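Local structure of surface layer protein (Geobacillus stearothermophilus, 4UJ7) at the calcium ion site. The protein self-assembles into the crystalline surface layer that coats the bacterial cell, this fragment being its domains 5 and 6, which bind calcium ions. Coordinates in Å, arbitrary orientation; residue numbers count along the deposited sequence, not the author numbering.

The calcium ion site. Residues 162, 165-170, 197. With CA (calcium ion), chain B.
At least seven oxygen atoms surround the calcium ion, a hard cation well served by carboxylates, amides and water. Glu197 supplies both carboxylate oxygens: OE2 lies 2.5 Å and OE1 2.6 Å from CA, a bidentate grip that takes two neighbouring positions of the shell. Its CG stands anti to the backbone N (chi1 -176°), and a bend at chi2 (77°) turns the carboxylate to the ion. Glu162, by contrast, is monodentate; extended beyond CG, it brings OE2 to 2.3 Å from CA tip first. Asp165, shorter, gives OD1 alone. The neutral members are the amide oxygen OD1 of Asn167, a water, and the main-chain O of Val169, which needs no particular side chain. Three carboxylates around one divalent ion would leave an excess of negative charge, probably eased by the N-H groups nearby.

Hydrogen bonds probably help hold these ligands in their metal-facing orientation. On Glu162, the hydroxyl OG1 of Thr166 reaches OE1 (2.8 Å) on its syn lone pair while the Thr166 N-H meets OE2 from above the carboxylate plane, so one threonine steadies both oxygens. Asp165 is held likewise by the chain that follows it: Gly168 N binds the non-metal oxygen OD2 at 2.8 Å on its syn lone pair, and Asn167 N approaches OD1 from above the plane. Glycine suits the turn, with its positive phi of 76°. Asn167 works at both ends of its amide, since ND2 donates to Glu197 OE1 (3.1 Å), nearly along the C-O axis. An alanine in place of Glu197 would remove both metal-bound oxygens and this acceptor, and would probably weaken calcium binding and loosen the loop's tie to the strand.

The site lies at the edge of the fragment's second Big2-type, immunoglobulin-like domain, where the loop between strands 158-160 and 171-178 wraps the ion and Glu197 reaches in from strand 195-203, so that calcium bridges loop and strand and probably helps fix the loop against the sheet.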
loop_
_atom_site.group_PDB
_atom_site.type_symbol
_atom_site.label_atom_id
_atom_site.label_comp_id
_atom_site.label_asym_id
_atom_site.label_seq_id
_atom_site.Cartn_x
_atom_site.Cartn_y
_atom_site.Cartn_z
ATOM N N GLU A 162 -5.691 -20.896 6.493
ATOM C CA GLU A 162 -5.812 -22.294 6.913
ATOM C C GLU A 162 -7.116 -22.938 6.410
ATOM O O GLU A 162 -8.180 -22.310 6.412
ATOM C CB GLU A 162 -5.695 -22.424 8.437
ATOM C CG GLU A 162 -6.728 -21.610 9.208
ATOM C CD GLU A 162 -6.618 -21.697 10.709
ATOM O OE1 GLU A 162 -5.739 -22.455 11.210
ATOM O OE2 GLU A 162 -7.392 -21.000 11.399
ATOM N N ASP A 165 -10.528 -23.923 10.273
ATOM C CA ASP A 165 -10.310 -22.867 11.266
ATOM C C ASP A 165 -9.860 -23.431 12.601
ATOM O O ASP A 165 -10.453 -24.384 13.104
ATOM C CB ASP A 165 -11.565 -22.026 11.512
ATOM C CG ASP A 165 -11.342 -20.990 12.586
ATOM O OD1 ASP A 165 -10.357 -20.240 12.476
ATOM O OD2 ASP A 165 -12.108 -20.935 13.561
ATOM N N THR A 166 -8.817 -22.833 13.171
ATOM C CA THR A 166 -8.302 -23.292 14.461
ATOM C C THR A 166 -8.200 -22.177 15.501
ATOM O O THR A 166 -7.686 -22.414 16.612
ATOM C CB THR A 166 -6.916 -23.991 14.326
ATOM O OG1 THR A 166 -5.918 -23.025 13.948
ATOM C CG2 THR A 166 -6.926 -25.169 13.316
ATOM N N ASN A 167 -8.658 -20.964 15.150
ATOM C CA ASN A 167 -8.536 -19.807 16.038
ATOM C C ASN A 167 -9.740 -18.859 16.095
ATOM O O ASN A 167 -9.673 -17.809 16.753
ATOM C CB ASN A 167 -7.255 -19.012 15.708
ATOM C CG ASN A 167 -7.314 -18.342 14.353
ATOM O OD1 ASN A 167 -8.135 -18.685 13.514
ATOM N ND2 ASN A 167 -6.451 -17.346 14.141
ATOM N N GLY A 168 -10.844 -19.200 15.428
ATOM C CA GLY A 168 -12.042 -18.344 15.474
ATOM C C GLY A 168 -11.981 -17.078 14.615
ATOM O O GLY A 168 -12.884 -16.236 14.677
ATOM N N VAL A 169 -10.908 -16.937 13.839
ATOM C CA VAL A 169 -10.753 -15.816 12.899
ATOM C C VAL A 169 -10.830 -16.413 11.511
ATOM O O VAL A 169 -10.018 -17.262 11.144
ATOM C CB VAL A 169 -9.398 -15.092 13.088
ATOM C CG1 VAL A 169 -9.296 -13.869 12.174
ATOM C CG2 VAL A 169 -9.226 -14.664 14.539
ATOM N N ILE A 170 -11.819 -15.958 10.744
ATOM C CA ILE A 170 -12.130 -16.575 9.458
ATOM C C ILE A 170 -12.288 -15.476 8.417
ATOM O O ILE A 170 -13.122 -14.556 8.589
ATOM C CB ILE A 170 -13.390 -17.477 9.543
ATOM C CG1 ILE A 170 -13.308 -18.385 10.784
ATOM C CG2 ILE A 170 -13.500 -18.307 8.271
ATOM C CD1 ILE A 170 -14.630 -19.018 11.179
ATOM N N GLU A 197 -4.650 -13.707 11.595
ATOM C CA GLU A 197 -4.834 -14.837 10.694
ATOM C C GLU A 197 -3.721 -14.842 9.656
ATOM O O GLU A 197 -3.530 -13.850 8.950
ATOM C CB GLU A 197 -6.219 -14.763 10.027
ATOM C CG GLU A 197 -6.569 -15.953 9.128
ATOM C CD GLU A 197 -6.987 -17.206 9.870
ATOM O OE1 GLU A 197 -6.773 -17.315 11.099
ATOM O OE2 GLU A 197 -7.568 -18.096 9.211
HETATM CA CA CA B . -8.659 -19.099 11.233
HETATM O O HOH W 1 -9.928 -19.882 9.331
#